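Local coordinates for protein transaminase (Bacillus megaterium, PDB 5G0A) that probably catalyses the pyridoxal-5'-phosphate-dependent transfer of amino groups as an S-selective omega-transaminase, at residues 392-395 and 400-403; 370-375 and 379-384. One frame throughout, in Å; residues are numbered along the deposited sequence.

In the fold
Both contacts sit at the rim of the chain, their centres about 22 Å (contact 2) and 24 Å (contact 1) from the centre of the chain and about 15 Å from each other. Each is partly buried. Contact 2 packs the end of helix 353-374 against a face of the sheet at strand 378-384, and its buried share is Phe381, met by a glutamine amide. Contact 1 follows along the chain, where strand 387-392 runs out into a loop that turns back on itself; there a tyrosine ring and a water do the joining. The two meet where Val393 CG2, just past the end of strand 387-392, packs 3.7 Å from Gly379 N of strand 378-384.

Contact 1: residues 392-395 and 400-403; sequences IVNA and PYVK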
ATOM      1  N   ILE B 392     -26.546 -24.644  12.947  1.00 36.82           N
ATOM      2  CA  ILE B 392     -26.720 -26.056  12.645  1.00 41.14           C
ATOM      3  C   ILE B 392     -25.534 -26.827  13.245  1.00 41.14           C
ATOM      4  O   ILE B 392     -24.381 -26.447  13.065  1.00 40.68           O
ATOM      5  CB  ILE B 392     -26.824 -26.291  11.117  1.00 42.53           C
ATOM      6  CG1 ILE B 392     -27.988 -25.482  10.502  1.00 43.74           C
ATOM      7  CG2 ILE B 392     -26.981 -27.774  10.784  1.00 41.60           C
ATOM      8  CD1 ILE B 392     -29.390 -25.928  10.897  1.00 42.80           C
ATOM      9  N   VAL B 393     -25.835 -27.891  13.981  1.00 43.47           N
ATOM     10  CA  VAL B 393     -24.796 -28.695  14.632  1.00 42.10           C
ATOM     11  C   VAL B 393     -25.089 -30.185  14.486  1.00 42.98           C
ATOM     12  O   VAL B 393     -26.217 -30.580  14.208  1.00 41.89           O
ATOM     13  CB  VAL B 393     -24.683 -28.381  16.140  1.00 42.49           C
ATOM     14  CG1 VAL B 393     -24.152 -26.967  16.376  1.00 43.11           C
ATOM     15  CG2 VAL B 393     -26.022 -28.601  16.840  1.00 38.08           C
ATOM     16  N   ASN B 394     -24.051 -30.998  14.666  1.00 45.38           N
ATOM     17  CA  ASN B 394     -24.196 -32.444  14.794  1.00 46.81           C
ATOM     18  C   ASN B 394     -25.042 -32.738  16.032  1.00 45.48           C
ATOM     19  O   ASN B 394     -24.681 -32.347  17.141  1.00 46.59           O
ATOM     20  CB  ASN B 394     -22.805 -33.091  14.894  1.00 51.32           C
ATOM     21  CG  ASN B 394     -22.851 -34.615  14.921  1.00 53.75           C
ATOM     22  OD1 ASN B 394     -23.794 -35.216  15.431  1.00 53.96           O
ATOM     23  ND2 ASN B 394     -21.816 -35.244  14.376  1.00 53.68           N
ATOM     24  N   ALA B 395     -26.171 -33.417  15.828  1.00 43.19           N
ATOM     25  CA  ALA B 395     -27.181 -33.640  16.874  1.00 47.51           C
ATOM     26  C   ALA B 395     -26.666 -34.368  18.124  1.00 47.73           C
ATOM     27  O   ALA B 395     -27.223 -34.210  19.217  1.00 47.54           O
ATOM     28  CB  ALA B 395     -28.377 -34.382  16.294  1.00 47.89           C
ATOM     29  N   PRO B 400     -20.354 -27.978  15.452  1.00 48.34           N
ATOM     30  CA  PRO B 400     -20.519 -27.868  13.985  1.00 48.26           C
ATOM     31  C   PRO B 400     -19.766 -28.919  13.142  1.00 50.27           C
ATOM     32  O   PRO B 400     -18.704 -29.410  13.544  1.00 49.20           O
ATOM     33  CB  PRO B 400     -19.975 -26.466  13.670  1.00 47.29           C
ATOM     34  CG  PRO B 400     -19.861 -25.764  14.983  1.00 49.38           C
ATOM     35  CD  PRO B 400     -19.604 -26.835  15.997  1.00 49.92           C
ATOM     36  N   TYR B 401     -20.310 -29.224  11.966  1.00 49.19           N
ATOM     37  CA  TYR B 401     -19.711 -30.191  11.032  1.00 48.70           C
ATOM     38  C   TYR B 401     -18.494 -29.656  10.280  1.00 49.08           C
ATOM     39  O   TYR B 401     -17.555 -30.403   9.988  1.00 47.98           O
ATOM     40  CB  TYR B 401     -20.735 -30.632   9.986  1.00 51.64           C
ATOM     41  CG  TYR B 401     -21.857 -31.533  10.462  1.00 53.11           C
ATOM     42  CD1 TYR B 401     -21.676 -32.916  10.574  1.00 55.30           C
ATOM     43  CD2 TYR B 401     -23.116 -31.012  10.744  1.00 52.11           C
ATOM     44  CE1 TYR B 401     -22.716 -33.747  10.978  1.00 53.60           C
ATOM     45  CE2 TYR B 401     -24.159 -31.832  11.150  1.00 53.06           C
ATOM     46  CZ  TYR B 401     -23.957 -33.196  11.267  1.00 54.93           C
ATOM     47  OH  TYR B 401     -25.006 -33.997  11.670  1.00 54.16           O
ATOM     48  N   VAL B 402     -18.519 -28.371   9.930  1.00 47.06           N
ATOM     49  CA  VAL B 402     -17.457 -27.797   9.109  1.00 46.15           C
ATOM     50  C   VAL B 402     -16.549 -26.943   9.988  1.00 45.62           C
ATOM     51  O   VAL B 402     -16.922 -25.843  10.391  1.00 45.12           O
ATOM     52  CB  VAL B 402     -18.026 -26.996   7.910  1.00 44.70           C
ATOM     53  CG1 VAL B 402     -16.910 -26.359   7.095  1.00 44.52           C
ATOM     54  CG2 VAL B 402     -18.866 -27.898   7.020  1.00 43.16           C
ATOM     55  N   LYS B 403     -15.360 -27.466  10.288  1.00 44.64           N
ATOM     56  CA  LYS B 403     -14.477 -26.868  11.301  1.00 46.78           C
ATOM     57  C   LYS B 403     -14.061 -25.431  10.987  1.00 44.38           C
ATOM     58  O   LYS B 403     -14.063 -24.587  11.881  1.00 43.39           O
ATOM     59  CB  LYS B 403     -13.226 -27.724  11.534  1.00 49.87           C
ATOM     60  CG  LYS B 403     -12.535 -27.417  12.856  1.00 54.58           C
ATOM     61  CD  LYS B 403     -11.068 -27.816  12.866  1.00 58.72           C
ATOM     62  CE  LYS B 403     -10.472 -27.588  14.248  1.00 60.66           C
ATOM     63  NZ  LYS B 403      -8.990 -27.481  14.220  1.00 63.02           N
TER
HETATM   64  O   HOH W   1     -23.044 -27.779  11.394  1.00 41.62           O
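Tyr401 lays one face of its ring against Asn394, whose CB stands 3.8 Å above the ring plane, displaced toward the rim. This is a CH-pi contact: Asn394 CB lies 4.1 Å from the centroid of the Tyr401 ring, 22° off the normal. The amide of Asn394 is turned only 14° from the ring plane, its ND2 coming 3.8 Å from Tyr401 CE1. CA of Asn394 sits 3.6 Å from Tyr401 CZ, while the carbonyl carbon of Val393 approaches CE2 obliquely. Tyr401 also meets Trp473, near the end of the modelled chain, in an edge-to-face pair, and packs on Pro418 of helix 418-427. Its CG stands anti to the carbonyl carbon (chi1 -71°), a setting that carries the ring alongside the backbone of Val393 and Asn394. The amide oxygen of Asn394 looks elsewhere, accepting a hydrogen bond from Lys396 N in an Asx turn. The setting is the exit of strand 387-392, the middle strand of the three-stranded antiparallel sheet in the C-terminal part of this class III aminotransferase; here the chain doubles back through a loop before helix 418-427. Shortening Tyr401 to an alanine here would probably bare the CB and backbone of Asn394 and leave Trp473 without its aromatic mate. A water bridges the two backbones, donating to Ile392 O and accepting from Tyr401 N at 3.1 Å, and thereby joins two polar groups that do not meet directly. Beside it Val393 sends CG1 to within 4.0 Å of Pro400 N, a van der Waals approach. Ile392 points its end away from the loop, to Leu465 and Leu468 of helix 451-468.

Contact 2: residues 370-375 and 379-384; sequences LLQEKH and GNFDGY
Gln372 reaches from the helix to the strand and sets its amide oxygen at the edge of the Phe381 ring. Gln372 OE1 lies near the ring plane, 3.3 Å from Phe381 CE2 and 3.5 Å from Phe381 CD2, so the carbonyl meets the slightly positive rim of the ring rather than its face. The amide plane is turned 68° from the ring. The glutamine gets there by an outstretched chain, its CG anti to the backbone N (chi1 -174°) and the rest extended. Phe381 is the tightly packed half: its ring rises from the strand toward the helix, is buried, and fits among Arg365, Leu368 and Glu369 of helix 353-374 with Trp388 and Val390 of strand 387-392. The glutamine side is looser. Gln372 NE2 stands 3.3 Å from Gly379 O, but the angle is too poor for a hydrogen bond, and 4.1 Å from Asn380 CA. Asn380 is exposed and points its CB away from the helix, so this end of the contact is bounded by a partly exposed amide and strand backbone, and the two segments bury only 147 Å² together. Farther round the helix end, His375 uses both ring nitrogens, ND1 to Glu469 and NE2 to Asp462, while Lys374 forms a salt bridge with Asp462; these polar bonds tie the helix end to the C-terminal region. The axes of helix 370-374 and strand 379-384 run 9.6 Å apart and nearly antiparallel, at 175°, and only three residues separate segments 370-375 and 379-384. It is a tight helix-to-strand turn-back, the helix packing against a face of the antiparallel sheet at strand 378-384, an edge strand within this chain, as in the C-terminal domain of fold type I aminotransferases.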
ATOM      1  N   LEU B 370     -40.346 -24.411  18.255  1.00 44.37           N
ATOM      2  CA  LEU B 370     -40.931 -25.742  18.057  1.00 45.54           C
ATOM      3  C   LEU B 370     -40.020 -26.683  17.268  1.00 47.36           C
ATOM      4  O   LEU B 370     -39.897 -27.861  17.612  1.00 45.57           O
ATOM      5  CB  LEU B 370     -42.316 -25.644  17.409  1.00 47.50           C
ATOM      6  CG  LEU B 370     -43.449 -25.023  18.233  1.00 50.13           C
ATOM      7  CD1 LEU B 370     -44.596 -24.590  17.328  1.00 51.06           C
ATOM      8  CD2 LEU B 370     -43.941 -25.972  19.325  1.00 52.39           C
ATOM      9  N   LEU B 371     -39.373 -26.162  16.221  1.00 43.92           N
ATOM     10  CA  LEU B 371     -38.382 -26.932  15.469  1.00 44.41           C
ATOM     11  C   LEU B 371     -37.178 -27.339  16.313  1.00 44.55           C
ATOM     12  O   LEU B 371     -36.676 -28.456  16.180  1.00 43.47           O
ATOM     13  CB  LEU B 371     -37.913 -26.172  14.215  1.00 43.18           C
ATOM     14  CG  LEU B 371     -38.877 -26.201  13.025  1.00 45.71           C
ATOM     15  CD1 LEU B 371     -38.361 -25.348  11.868  1.00 42.40           C
ATOM     16  CD2 LEU B 371     -39.112 -27.633  12.568  1.00 44.00           C
ATOM     17  N   GLN B 372     -36.715 -26.439  17.173  1.00 44.27           N
ATOM     18  CA  GLN B 372     -35.564 -26.743  18.030  1.00 46.44           C
ATOM     19  C   GLN B 372     -35.877 -27.849  19.050  1.00 47.35           C
ATOM     20  O   GLN B 372     -35.024 -28.682  19.350  1.00 46.83           O
ATOM     21  CB  GLN B 372     -35.054 -25.490  18.745  1.00 47.23           C
ATOM     22  CG  GLN B 372     -33.771 -25.746  19.532  1.00 48.97           C
ATOM     23  CD  GLN B 372     -33.163 -24.504  20.144  1.00 48.97           C
ATOM     24  OE1 GLN B 372     -33.780 -23.438  20.181  1.00 50.40           O
ATOM     25  NE2 GLN B 372     -31.937 -24.637  20.630  1.00 51.77           N
ATOM     26  N   GLU B 373     -37.102 -27.852  19.561  1.00 48.13           N
ATOM     27  CA  GLU B 373     -37.532 -28.864  20.535  1.00 52.65           C
ATOM     28  C   GLU B 373     -37.649 -30.244  19.882  1.00 54.66           C
ATOM     29  O   GLU B 373     -37.569 -31.267  20.560  1.00 57.43           O
ATOM     30  CB  GLU B 373     -38.850 -28.441  21.195  1.00 52.76           C
ATOM     31  CG  GLU B 373     -38.677 -27.342  22.240  1.00 57.77           C
ATOM     32  CD  GLU B 373     -39.907 -26.463  22.433  1.00 60.94           C
ATOM     33  OE1 GLU B 373     -40.881 -26.591  21.664  1.00 63.39           O
ATOM     34  OE2 GLU B 373     -39.897 -25.627  23.364  1.00 62.57           O
ATOM     35  N   LYS B 374     -37.811 -30.252  18.558  1.00 54.59           N
ATOM     36  CA  LYS B 374     -37.977 -31.481  17.783  1.00 55.03           C
ATOM     37  C   LYS B 374     -36.699 -31.894  17.030  1.00 54.03           C
ATOM     38  O   LYS B 374     -36.560 -33.059  16.634  1.00 50.90           O
ATOM     39  CB  LYS B 374     -39.188 -31.338  16.839  1.00 57.81           C
ATOM     40  CG  LYS B 374     -39.133 -32.132  15.538  1.00 60.21           C
ATOM     41  CD  LYS B 374     -40.519 -32.498  15.021  1.00 61.81           C
ATOM     42  CE  LYS B 374     -41.290 -31.299  14.493  1.00 65.15           C
ATOM     43  NZ  LYS B 374     -42.632 -31.690  13.979  1.00 65.41           N
ATOM     44  N   HIS B 375     -35.768 -30.950  16.858  1.00 49.33           N
ATOM     45  CA  HIS B 375     -34.551 -31.184  16.081  1.00 48.17           C
ATOM     46  C   HIS B 375     -33.276 -30.787  16.807  1.00 48.66           C
ATOM     47  O   HIS B 375     -32.969 -29.600  16.925  1.00 46.72           O
ATOM     48  CB  HIS B 375     -34.602 -30.417  14.753  1.00 49.21           C
ATOM     49  CG  HIS B 375     -35.628 -30.927  13.798  1.00 47.34           C
ATOM     50  ND1 HIS B 375     -35.487 -32.123  13.131  1.00 48.20           N
ATOM     51  CD2 HIS B 375     -36.801 -30.396  13.382  1.00 47.86           C
ATOM     52  CE1 HIS B 375     -36.533 -32.311  12.348  1.00 49.45           C
ATOM     53  NE2 HIS B 375     -37.348 -31.280  12.485  1.00 50.03           N
ATOM     54  N   GLY B 379     -28.685 -26.097  17.161  1.00 44.08           N
ATOM     55  CA  GLY B 379     -27.954 -25.757  18.387  1.00 43.24           C
ATOM     56  C   GLY B 379     -28.487 -24.500  19.038  1.00 42.22           C
ATOM     57  O   GLY B 379     -28.647 -24.433  20.265  1.00 42.85           O
ATOM     58  N   ASN B 380     -28.764 -23.500  18.208  1.00 39.83           N
ATOM     59  CA  ASN B 380     -29.343 -22.227  18.637  1.00 40.61           C
ATOM     60  C   ASN B 380     -29.955 -21.488  17.443  1.00 39.52           C
ATOM     61  O   ASN B 380     -29.737 -21.868  16.295  1.00 39.25           O
ATOM     62  CB  ASN B 380     -28.298 -21.339  19.320  1.00 42.59           C
ATOM     63  CG  ASN B 380     -28.931 -20.193  20.092  1.00 47.40           C
ATOM     64  OD1 ASN B 380     -29.987 -20.355  20.699  1.00 54.02           O
ATOM     65  ND2 ASN B 380     -28.299 -19.025  20.056  1.00 50.16           N
ATOM     66  N   PHE B 381     -30.749 -20.460  17.731  1.00 39.07           N
ATOM     67  CA  PHE B 381     -31.239 -19.564  16.692  1.00 39.14           C
ATOM     68  C   PHE B 381     -31.460 -18.205  17.319  1.00 40.02           C
ATOM     69  O   PHE B 381     -31.695 -18.084  18.532  1.00 39.32           O
ATOM     70  CB  PHE B 381     -32.523 -20.088  16.020  1.00 39.73           C
ATOM     71  CG  PHE B 381     -33.745 -20.011  16.893  1.00 39.79           C
ATOM     72  CD1 PHE B 381     -34.500 -18.841  16.964  1.00 38.73           C
ATOM     73  CD2 PHE B 381     -34.136 -21.112  17.655  1.00 42.16           C
ATOM     74  CE1 PHE B 381     -35.622 -18.770  17.781  1.00 40.89           C
ATOM     75  CE2 PHE B 381     -35.255 -21.044  18.471  1.00 39.65           C
ATOM     76  CZ  PHE B 381     -35.994 -19.875  18.539  1.00 41.08           C
ATOM     77  N   ASP B 382     -31.384 -17.180  16.484  1.00 37.69           N
ATOM     78  CA  ASP B 382     -31.466 -15.825  16.949  1.00 36.92           C
ATOM     79  C   ASP B 382     -31.853 -14.963  15.750  1.00 34.60           C
ATOM     80  O   ASP B 382     -31.688 -15.376  14.600  1.00 34.71           O
ATOM     81  CB  ASP B 382     -30.104 -15.408  17.511  1.00 39.97           C
ATOM     82  CG  ASP B 382     -30.189 -14.244  18.473  1.00 43.32           C
ATOM     83  OD1 ASP B 382     -31.308 -13.795  18.798  1.00 45.18           O
ATOM     84  OD2 ASP B 382     -29.114 -13.774  18.906  1.00 45.53           O
ATOM     85  N   GLY B 383     -32.357 -13.773  16.023  1.00 33.97           N
ATOM     86  CA  GLY B 383     -32.841 -12.908  14.946  1.00 32.75           C
ATOM     87  C   GLY B 383     -33.924 -11.975  15.390  1.00 31.79           C
ATOM     88  O   GLY B 383     -34.095 -11.737  16.585  1.00 34.80           O
ATOM     89  N   TYR B 384     -34.633 -11.422  14.403  1.00 29.81           N
ATOM     90  CA  TYR B 384     -35.679 -10.431  14.576  1.00 31.15           C
ATOM     91  C   TYR B 384     -36.271 -10.117  13.201  1.00 32.67           C
ATOM     92  O   TYR B 384     -35.616 -10.342  12.180  1.00 32.80           O
ATOM     93  CB  TYR B 384     -35.189  -9.152  15.286  1.00 30.59           C
ATOM     94  CG  TYR B 384     -33.755  -8.687  15.015  1.00 33.96           C
ATOM     95  CD1 TYR B 384     -33.085  -9.016  13.836  1.00 35.16           C
ATOM     96  CD2 TYR B 384     -33.097  -7.874  15.942  1.00 33.72           C
ATOM     97  CE1 TYR B 384     -31.781  -8.574  13.605  1.00 37.62           C
ATOM     98  CE2 TYR B 384     -31.805  -7.419  15.711  1.00 38.50           C
ATOM     99  CZ  TYR B 384     -31.162  -7.763  14.538  1.00 38.26           C
ATOM    100  OH  TYR B 384     -29.875  -7.317  14.311  1.00 41.30           O
TER